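PDB 3QFH: epidermin leader peptide processing serine protease EpiP from Staphylococcus aureus subsp. aureus, which probably cleaves the leader peptide from the precursor of the lantibiotic epidermin, as a subtilisin-like serine endopeptidase. Local coordinates for residues S41-Y46 / Q55-K60; D147-V152 / G166-V171; Y238-K243 / K251-E256. All coordinates share one frame; numbering follows the deposited sequence.

From the N terminus, the first of the three contacts, 41-46 with 55-60, pairs two strands of a beta hairpin in the part of the chain that resembles a protease propeptide, probably the prodomain. Contact 2 follows, closing a loop with no helix or strand in it between 152 and 166 at the outer strand 149-150 of the parallel sheet. Contact 3 comes last, joining strand 237-241 to the start of helix 254-269 across a short excursion. The three loops run in series; none encloses or crosses another. Contacts 1 and 2 nevertheless meet in space: Tyr46 OH lies 2.7 Å from Leu151 O, a probable hydrogen bond that ties this hairpin to the subtilase part.

Contact 1 of 3, residues S41-Y46 / Q55-K60; sequences SLNVVY and QIKMTK
A classic beta bulge shifts the register: Val45 and Tyr46 both lie opposite Gln55. Val45 N donates to Gln55 O at 2.8 Å, from above the carbonyl plane, while Tyr46 N reaches the same oxygen only weakly. Gln55 N returns a nearly straight bond to Tyr46 O (2.8 Å, 167°). Before the bulge, Lys57 N meets Asn43 O at 3.0 Å, in the carbonyl plane, and a water bridges Asn43 N to Lys57 O. The whole is a beta hairpin of strands 43-48 and 53-59 in the probable prodomain. On the face of Val44 and Ile56, beta-branched side chains suited to strands cross obliquely, Val44 CG2 touching Ile56 CG1 at 4.1 Å. Ile56 CG1 stands anti to the carbonyl carbon (chi1 -55°), and the extended chain carries CD1 to Leu42 CD1, 4.0 Å away; helix 30-40 packs against this side through Val37 and Phe33. Gln55 has CG anti to its backbone N, so Val45 CG2 lies across its aliphatic part and OE1. NE2 of the buried Gln55 hydrogen-bonds to Thr79 OG1 and Glu212 OE2. Tyr46 CB meets Gln55 CB at 3.8 Å, and its ring leads to Lys218 (cation-pi), its OH hydrogen-bonding to Leu151 O.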
loop_
_atom_site.group_PDB
_atom_site.type_symbol
_atom_site.label_atom_id
_atom_site.label_comp_id
_atom_site.label_asym_id
_atom_site.label_seq_id
_atom_site.Cartn_x
_atom_site.Cartn_y
_atom_site.Cartn_z
ATOM N N SER A 41 28.652 15.242 -15.196
ATOM C CA SER A 41 27.766 16.217 -14.561
ATOM C C SER A 41 26.300 15.840 -14.768
ATOM O O SER A 41 25.514 16.620 -15.300
ATOM C CB SER A 41 28.058 17.626 -15.063
ATOM O OG SER A 41 29.323 18.055 -14.596
ATOM N N LEU A 42 25.950 14.624 -14.363
ATOM C CA LEU A 42 24.578 14.151 -14.490
ATOM C C LEU A 42 23.680 14.828 -13.452
ATOM O O LEU A 42 24.065 14.993 -12.293
ATOM C CB LEU A 42 24.505 12.637 -14.311
ATOM C CG LEU A 42 25.284 11.763 -15.291
ATOM C CD1 LEU A 42 25.156 10.296 -14.886
ATOM C CD2 LEU A 42 24.808 11.994 -16.733
ATOM N N ASN A 43 22.488 15.219 -13.877
ATOM C CA ASN A 43 21.536 15.869 -12.992
ATOM C C ASN A 43 20.614 14.813 -12.336
ATOM O O ASN A 43 19.514 14.545 -12.816
ATOM C CB ASN A 43 20.740 16.907 -13.784
ATOM C CG ASN A 43 19.735 17.661 -12.935
ATOM O OD1 ASN A 43 19.715 17.552 -11.711
ATOM N ND2 ASN A 43 18.888 18.431 -13.594
ATOM N N VAL A 44 21.095 14.219 -11.246
ATOM C CA VAL A 44 20.354 13.210 -10.496
ATOM C C VAL A 44 19.262 13.873 -9.658
ATOM O O VAL A 44 19.560 14.632 -8.752
ATOM C CB VAL A 44 21.291 12.421 -9.569
ATOM C CG1 VAL A 44 20.508 11.416 -8.728
ATOM C CG2 VAL A 44 22.363 11.713 -10.376
ATOM N N VAL A 45 18.000 13.604 -9.963
ATOM C CA VAL A 45 16.882 14.226 -9.221
ATOM C C VAL A 45 16.227 13.308 -8.139
ATOM O O VAL A 45 15.347 13.733 -7.401
ATOM C CB VAL A 45 15.807 14.775 -10.202
ATOM C CG1 VAL A 45 16.394 15.921 -11.068
ATOM C CG2 VAL A 45 15.264 13.677 -11.072
ATOM N N TYR A 46 16.645 12.048 -8.080
ATOM C CA TYR A 46 16.146 11.108 -7.068
ATOM C C TYR A 46 17.135 9.955 -7.034
ATOM O O TYR A 46 17.730 9.619 -8.054
ATOM C CB TYR A 46 14.749 10.603 -7.403
ATOM C CG TYR A 46 13.925 10.271 -6.175
ATOM C CD1 TYR A 46 13.395 11.296 -5.389
ATOM C CD2 TYR A 46 13.643 8.954 -5.813
ATOM C CE1 TYR A 46 12.633 11.028 -4.271
ATOM C CE2 TYR A 46 12.858 8.673 -4.673
ATOM C CZ TYR A 46 12.357 9.714 -3.914
ATOM O OH TYR A 46 11.583 9.479 -2.793
ATOM N N GLN A 55 16.976 8.594 -10.597
ATOM C CA GLN A 55 16.219 9.248 -11.635
ATOM C C GLN A 55 17.111 10.388 -12.057
ATOM O O GLN A 55 17.651 11.112 -11.221
ATOM C CB GLN A 55 14.875 9.746 -11.137
ATOM C CG GLN A 55 13.932 10.082 -12.256
ATOM C CD GLN A 55 12.574 10.531 -11.744
ATOM O OE1 GLN A 55 12.482 11.203 -10.710
ATOM N NE2 GLN A 55 11.514 10.196 -12.488
ATOM N N ILE A 56 17.284 10.532 -13.352
ATOM C CA ILE A 56 18.159 11.544 -13.893
ATOM C C ILE A 56 17.427 12.335 -14.963
ATOM O O ILE A 56 16.671 11.783 -15.768
ATOM C CB ILE A 56 19.424 10.881 -14.483
ATOM C CG1 ILE A 56 20.106 10.013 -13.409
ATOM C CG2 ILE A 56 20.384 11.935 -15.039
ATOM C CD1 ILE A 56 21.396 9.313 -13.896
ATOM N N LYS A 57 17.629 13.639 -14.947
ATOM C CA LYS A 57 17.013 14.489 -15.920
ATOM C C LYS A 57 18.105 14.752 -16.956
ATOM O O LYS A 57 19.170 15.278 -16.625
ATOM C CB LYS A 57 16.505 15.772 -15.255
ATOM C CG LYS A 57 15.524 16.528 -16.108
ATOM C CD LYS A 57 14.931 17.755 -15.414
ATOM C CE LYS A 57 13.931 18.442 -16.342
ATOM N NZ LYS A 57 13.394 19.720 -15.797
ATOM N N MET A 58 17.871 14.330 -18.193
ATOM C CA MET A 58 18.858 14.517 -19.259
ATOM C C MET A 58 18.253 14.474 -20.664
ATOM O O MET A 58 17.123 14.030 -20.845
ATOM C CB MET A 58 19.990 13.486 -19.130
ATOM C CG MET A 58 19.559 12.046 -19.050
ATOM S SD MET A 58 20.947 10.907 -18.684
ATOM C CE MET A 58 20.041 9.397 -18.402
ATOM N N THR A 59 19.011 14.966 -21.649
ATOM C CA THR A 59 18.562 14.949 -23.044
ATOM C C THR A 59 18.530 13.513 -23.527
ATOM O O THR A 59 19.153 12.634 -22.919
ATOM C CB THR A 59 19.499 15.761 -23.987
ATOM O OG1 THR A 59 20.806 15.159 -24.017
ATOM C CG2 THR A 59 19.600 17.216 -23.533
ATOM N N LYS A 60 17.826 13.260 -24.626
ATOM C CA LYS A 60 17.759 11.890 -25.138
ATOM C C LYS A 60 19.149 11.473 -25.635
ATOM O O LYS A 60 19.499 10.303 -25.581
ATOM C CB LYS A 60 16.717 11.731 -26.251
ATOM C CG LYS A 60 16.388 10.245 -26.532
ATOM C CD LYS A 60 15.501 10.040 -27.758
ATOM C CE LYS A 60 16.289 10.253 -29.057
ATOM N NZ LYS A 60 15.455 9.980 -30.258
HETATM O O HOH W 1 21.921 14.977 -16.457
#

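Contact 2 of 3, residues D147-V152 / G166-V171; sequences DSKNLV and GDVHDV
Asn150 ND2 is gripped by two hydrogen bonds, one to Asp167 O at 3.0 Å and one to a water at the same distance. Asp167 O lies almost exactly in the Asn150 amide plane, although the nitrogen stands above the plane of that backbone carbonyl. The water also accepts from Gly166 N and lies within hydrogen-bonding distance of Val152 O, so it spans both segments. On the other end of the amide, Asn150 OD1 accepts from Val152 N at 2.9 Å, from well above the amide plane, closing an Asx turn. The two ends together fix the rotation of the amide, and asparagine suits the place because one flat group offers both a donor and an acceptor. CB points toward 166-171, and chi1 177°, with CG anti to the backbone N, sets the amide against Asp167 O; Asn150 CB itself lies 3.2 Å from Asp170 O. That carbonyl takes a hydrogen bond from Arg204.

The backbone adds a short bond, Asn150 N to Val168 O at 2.7 Å. Next to it, Val171 CG1 lies 3.3 Å from Lys149 O, a close approach, and CG2 meets Ser148 CB, so both valine methyls pack on 147-152. Lys149 itself bends at chi4 (62°), bringing NZ onto a lone pair of Asp147 O, and forms a salt bridge with Asp226. Gly166 takes a backbone conformation (phi 77°) that is easiest without a side chain.

Asp167 to Asp170 make a type I beta turn; its own backbone bond is weak, and His169 N also donates to Asp167 OD1, a second Asx turn. The arrangement is that of an irregular loop folding back along strand 149-150, an outer strand of the parallel sheet in this subtilisin-like alpha/beta fold.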
loop_
_atom_site.group_PDB
_atom_site.type_symbol
_atom_site.label_atom_id
_atom_site.label_comp_id
_atom_site.label_asym_id
_atom_site.label_seq_id
_atom_site.Cartn_x
_atom_site.Cartn_y
_atom_site.Cartn_z
ATOM N N ASP A 147 8.379 9.777 13.679
ATOM C CA ASP A 147 9.381 9.225 12.767
ATOM C C ASP A 147 8.821 9.192 11.341
ATOM O O ASP A 147 9.493 8.766 10.410
ATOM C CB ASP A 147 9.805 7.824 13.216
ATOM C CG ASP A 147 10.544 7.841 14.541
ATOM O OD1 ASP A 147 11.138 8.895 14.881
ATOM O OD2 ASP A 147 10.545 6.805 15.246
ATOM N N SER A 148 7.586 9.644 11.170
ATOM C CA SER A 148 6.972 9.684 9.853
ATOM C C SER A 148 7.819 10.562 8.926
ATOM O O SER A 148 8.368 11.578 9.358
ATOM C CB SER A 148 5.548 10.205 9.966
ATOM O OG SER A 148 4.727 9.281 10.665
ATOM N N LYS A 149 7.950 10.167 7.664
ATOM C CA LYS A 149 8.784 10.920 6.738
ATOM C C LYS A 149 8.149 11.223 5.386
ATOM O O LYS A 149 7.270 10.510 4.912
ATOM C CB LYS A 149 10.095 10.175 6.524
ATOM C CG LYS A 149 10.874 9.964 7.813
ATOM C CD LYS A 149 12.120 9.139 7.586
ATOM C CE LYS A 149 12.888 8.895 8.910
ATOM N NZ LYS A 149 12.115 8.130 9.957
ATOM N N ASN A 150 8.617 12.309 4.779
ATOM C CA ASN A 150 8.180 12.729 3.455
ATOM C C ASN A 150 9.179 12.265 2.409
ATOM O O ASN A 150 10.334 12.607 2.503
ATOM C CB ASN A 150 8.115 14.255 3.393
ATOM C CG ASN A 150 7.735 14.778 2.012
ATOM O OD1 ASN A 150 7.064 14.109 1.243
ATOM N ND2 ASN A 150 8.145 15.994 1.719
ATOM N N LEU A 151 8.723 11.531 1.399
ATOM C CA LEU A 151 9.607 11.072 0.305
ATOM C C LEU A 151 9.400 11.878 -0.988
ATOM O O LEU A 151 10.074 11.629 -1.993
ATOM C CB LEU A 151 9.424 9.564 0.040
ATOM C CG LEU A 151 10.110 8.619 1.040
ATOM C CD1 LEU A 151 11.634 8.759 0.970
ATOM C CD2 LEU A 151 9.625 8.837 2.483
ATOM N N VAL A 152 8.461 12.825 -0.971
ATOM C CA VAL A 152 8.206 13.664 -2.139
ATOM C C VAL A 152 9.376 14.653 -2.249
ATOM O O VAL A 152 9.701 15.352 -1.279
ATOM C CB VAL A 152 6.871 14.406 -2.031
ATOM C CG1 VAL A 152 6.648 15.279 -3.258
ATOM C CG2 VAL A 152 5.717 13.412 -1.839
ATOM N N GLY A 166 10.510 19.489 -0.229
ATOM C CA GLY A 166 11.387 18.353 0.065
ATOM C C GLY A 166 11.673 18.217 1.551
ATOM O O GLY A 166 12.558 17.485 1.957
ATOM N N ASP A 167 10.906 18.929 2.369
ATOM C CA ASP A 167 11.052 18.882 3.818
ATOM C C ASP A 167 10.776 17.447 4.308
ATOM O O ASP A 167 9.704 16.919 4.073
ATOM C CB ASP A 167 10.073 19.886 4.428
ATOM C CG ASP A 167 10.098 19.914 5.936
ATOM O OD1 ASP A 167 10.683 19.011 6.577
ATOM O OD2 ASP A 167 9.504 20.860 6.488
ATOM N N VAL A 168 11.751 16.841 4.987
ATOM C CA VAL A 168 11.652 15.447 5.441
ATOM C C VAL A 168 10.523 15.136 6.423
ATOM O O VAL A 168 9.972 14.057 6.367
ATOM C CB VAL A 168 13.007 14.947 6.028
ATOM C CG1 VAL A 168 12.821 13.676 6.861
ATOM C CG2 VAL A 168 13.996 14.721 4.906
ATOM N N HIS A 169 10.168 16.062 7.306
ATOM C CA HIS A 169 9.103 15.787 8.267
ATOM C C HIS A 169 7.705 16.237 7.833
ATOM O O HIS A 169 6.749 16.023 8.566
ATOM C CB HIS A 169 9.428 16.414 9.624
ATOM C CG HIS A 169 10.678 15.886 10.249
ATOM N ND1 HIS A 169 10.824 14.565 10.616
ATOM C CD2 HIS A 169 11.823 16.508 10.616
ATOM C CE1 HIS A 169 12.017 14.391 11.155
ATOM N NE2 HIS A 169 12.643 15.554 11.167
ATOM N N ASP A 170 7.570 16.855 6.666
ATOM C CA ASP A 170 6.252 17.331 6.216
ATOM C C ASP A 170 5.430 16.189 5.652
ATOM O O ASP A 170 5.550 15.851 4.463
ATOM C CB ASP A 170 6.386 18.434 5.155
ATOM C CG ASP A 170 5.026 18.953 4.654
ATOM O OD1 ASP A 170 3.964 18.422 5.055
ATOM O OD2 ASP A 170 5.009 19.901 3.842
ATOM N N VAL A 171 4.596 15.586 6.491
ATOM C CA VAL A 171 3.741 14.500 6.016
ATOM C C VAL A 171 2.268 14.870 6.021
ATOM O O VAL A 171 1.423 13.980 6.019
ATOM C CB VAL A 171 3.959 13.173 6.764
ATOM C CG1 VAL A 171 5.408 12.674 6.540
ATOM C CG2 VAL A 171 3.614 13.287 8.246
HETATM O O HOH W 2 8.328 17.695 -0.797
#

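Contact 3 of 3, residues Y238-K243 / K251-E256; sequences YIILDK and KDEKVE
Glu253 lays its side chain alongside that of Ile239, the two running antiparallel, with Ile239 CG1 3.7 Å from Glu253 CB and 3.3 Å from OE1. The glutamate is extended beyond CG, long enough for OE1 to accept a nearly straight bond from Ile240 N (3.0 Å, 175°), met from above the carboxylate plane. Glu253 N gives a bond back to Ile240 O at 2.9 Å, so main chain and side chain of one residue hold both polar groups of Ile240. The carboxylate also forms a salt bridge through OE2 with Arg295, which probably favours its charged form. Asp252, shorter, has CG flanked by both the backbone N and the carbonyl carbon (chi1 62°). This brings OD2 to Asp242 N at 2.7 Å, using its anti lone pair, while Arg250 forms a salt bridge with the same oxygen; OD1 takes a weak bond from Lys254 N. Glu253 is the N-cap residue of helix 254-269, so the helix's N-terminal end is held to strand 237-241 within the subtilisin-like domain; strand 302-306 pairs with that strand, strand 73-78 of the probable prodomain touches Lys254 and Val255, and Leu213 of helix 213-225 packs on Ile239 and Glu256.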
loop_
_atom_site.group_PDB
_atom_site.type_symbol
_atom_site.label_atom_id
_atom_site.label_comp_id
_atom_site.label_asym_id
_atom_site.label_seq_id
_atom_site.Cartn_x
_atom_site.Cartn_y
_atom_site.Cartn_z
ATOM N N TYR A 238 -0.514 -0.206 -12.965
ATOM C CA TYR A 238 -0.358 -1.193 -13.989
ATOM C C TYR A 238 0.912 -0.792 -14.691
ATOM O O TYR A 238 1.023 0.323 -15.214
ATOM C CB TYR A 238 -1.561 -1.227 -14.905
ATOM C CG TYR A 238 -2.790 -1.671 -14.174
ATOM C CD1 TYR A 238 -3.053 -3.018 -13.990
ATOM C CD2 TYR A 238 -3.676 -0.748 -13.637
ATOM C CE1 TYR A 238 -4.168 -3.443 -13.307
ATOM C CE2 TYR A 238 -4.808 -1.169 -12.952
ATOM C CZ TYR A 238 -5.043 -2.525 -12.791
ATOM O OH TYR A 238 -6.154 -2.966 -12.110
ATOM N N ILE A 239 1.875 -1.701 -14.679
ATOM C CA ILE A 239 3.183 -1.435 -15.218
ATOM C C ILE A 239 3.442 -2.301 -16.444
ATOM O O ILE A 239 3.000 -3.449 -16.508
ATOM C CB ILE A 239 4.242 -1.682 -14.108
ATOM C CG1 ILE A 239 5.587 -1.071 -14.472
ATOM C CG2 ILE A 239 4.354 -3.176 -13.771
ATOM C CD1 ILE A 239 6.567 -1.110 -13.336
ATOM N N ILE A 240 4.132 -1.723 -17.425
ATOM C CA ILE A 240 4.507 -2.428 -18.638
ATOM C C ILE A 240 5.950 -2.907 -18.504
ATOM O O ILE A 240 6.835 -2.135 -18.127
ATOM C CB ILE A 240 4.396 -1.510 -19.896
ATOM C CG1 ILE A 240 2.970 -0.975 -20.055
ATOM C CG2 ILE A 240 4.814 -2.266 -21.138
ATOM C CD1 ILE A 240 2.809 0.056 -21.148
ATOM N N LEU A 241 6.177 -4.187 -18.773
ATOM C CA LEU A 241 7.526 -4.743 -18.762
ATOM C C LEU A 241 7.610 -5.742 -19.891
ATOM O O LEU A 241 6.625 -6.417 -20.210
ATOM C CB LEU A 241 7.904 -5.399 -17.438
ATOM C CG LEU A 241 7.202 -6.685 -17.027
ATOM C CD1 LEU A 241 7.953 -7.350 -15.882
ATOM C CD2 LEU A 241 5.753 -6.392 -16.660
ATOM N N ASP A 242 8.795 -5.846 -20.477
ATOM C CA ASP A 242 9.005 -6.690 -21.630
ATOM C C ASP A 242 10.242 -7.576 -21.480
ATOM O O ASP A 242 11.348 -7.180 -21.848
ATOM C CB ASP A 242 9.145 -5.785 -22.845
ATOM C CG ASP A 242 9.139 -6.542 -24.138
ATOM O OD1 ASP A 242 9.256 -5.882 -25.187
ATOM O OD2 ASP A 242 9.015 -7.787 -24.109
ATOM N N LYS A 243 10.038 -8.797 -20.990
ATOM C CA LYS A 243 11.145 -9.743 -20.755
ATOM C C LYS A 243 11.886 -10.220 -22.012
ATOM O O LYS A 243 12.957 -10.806 -21.907
ATOM C CB LYS A 243 10.654 -10.938 -19.931
ATOM C CG LYS A 243 10.157 -10.523 -18.549
ATOM C CD LYS A 243 9.885 -11.700 -17.620
ATOM C CE LYS A 243 9.429 -11.200 -16.249
ATOM N NZ LYS A 243 9.248 -12.295 -15.255
ATOM N N LYS A 251 12.276 0.474 -23.641
ATOM C CA LYS A 251 11.053 1.170 -24.007
ATOM C C LYS A 251 9.937 0.868 -22.995
ATOM O O LYS A 251 8.883 1.479 -23.039
ATOM C CB LYS A 251 10.626 0.723 -25.417
ATOM C CG LYS A 251 11.787 0.695 -26.413
ATOM C CD LYS A 251 11.416 0.245 -27.840
ATOM C CE LYS A 251 10.798 -1.172 -27.918
ATOM N NZ LYS A 251 9.330 -1.201 -27.604
ATOM N N ASP A 252 10.175 -0.080 -22.094
ATOM C CA ASP A 252 9.181 -0.469 -21.102
ATOM C C ASP A 252 9.475 0.240 -19.764
ATOM O O ASP A 252 10.202 1.232 -19.745
ATOM C CB ASP A 252 9.152 -1.991 -20.957
ATOM C CG ASP A 252 10.479 -2.567 -20.464
ATOM O OD1 ASP A 252 11.424 -1.791 -20.160
ATOM O OD2 ASP A 252 10.582 -3.809 -20.386
ATOM N N GLU A 253 8.920 -0.263 -18.662
ATOM C CA GLU A 253 9.109 0.358 -17.347
ATOM C C GLU A 253 9.896 -0.559 -16.407
ATOM O O GLU A 253 9.652 -0.647 -15.210
ATOM C CB GLU A 253 7.740 0.767 -16.808
ATOM C CG GLU A 253 7.047 1.714 -17.825
ATOM C CD GLU A 253 5.574 1.910 -17.618
ATOM O OE1 GLU A 253 4.925 1.085 -16.945
ATOM O OE2 GLU A 253 5.052 2.901 -18.171
ATOM N N LYS A 254 10.892 -1.203 -16.991
ATOM C CA LYS A 254 11.757 -2.132 -16.300
ATOM C C LYS A 254 12.408 -1.610 -15.027
ATOM O O LYS A 254 12.404 -2.303 -13.992
ATOM C CB LYS A 254 12.849 -2.565 -17.272
ATOM C CG LYS A 254 13.930 -3.479 -16.714
ATOM C CD LYS A 254 13.401 -4.820 -16.316
ATOM C CE LYS A 254 14.548 -5.831 -16.128
ATOM N NZ LYS A 254 14.076 -7.103 -15.521
ATOM N N VAL A 255 12.988 -0.416 -15.087
ATOM C CA VAL A 255 13.710 0.100 -13.918
ATOM C C VAL A 255 12.810 0.246 -12.700
ATOM O O VAL A 255 13.203 -0.116 -11.585
ATOM C CB VAL A 255 14.476 1.394 -14.224
ATOM C CG1 VAL A 255 15.143 1.927 -12.970
ATOM C CG2 VAL A 255 15.521 1.118 -15.279
ATOM N N GLU A 256 11.595 0.743 -12.920
ATOM C CA GLU A 256 10.634 0.902 -11.857
ATOM C C GLU A 256 10.216 -0.449 -11.310
ATOM O O GLU A 256 10.090 -0.612 -10.113
ATOM C CB GLU A 256 9.382 1.654 -12.327
ATOM C CG GLU A 256 9.490 3.151 -12.339
ATOM C CD GLU A 256 10.334 3.732 -13.457
ATOM O OE1 GLU A 256 10.648 3.022 -14.454
ATOM O OE2 GLU A 256 10.651 4.938 -13.332
#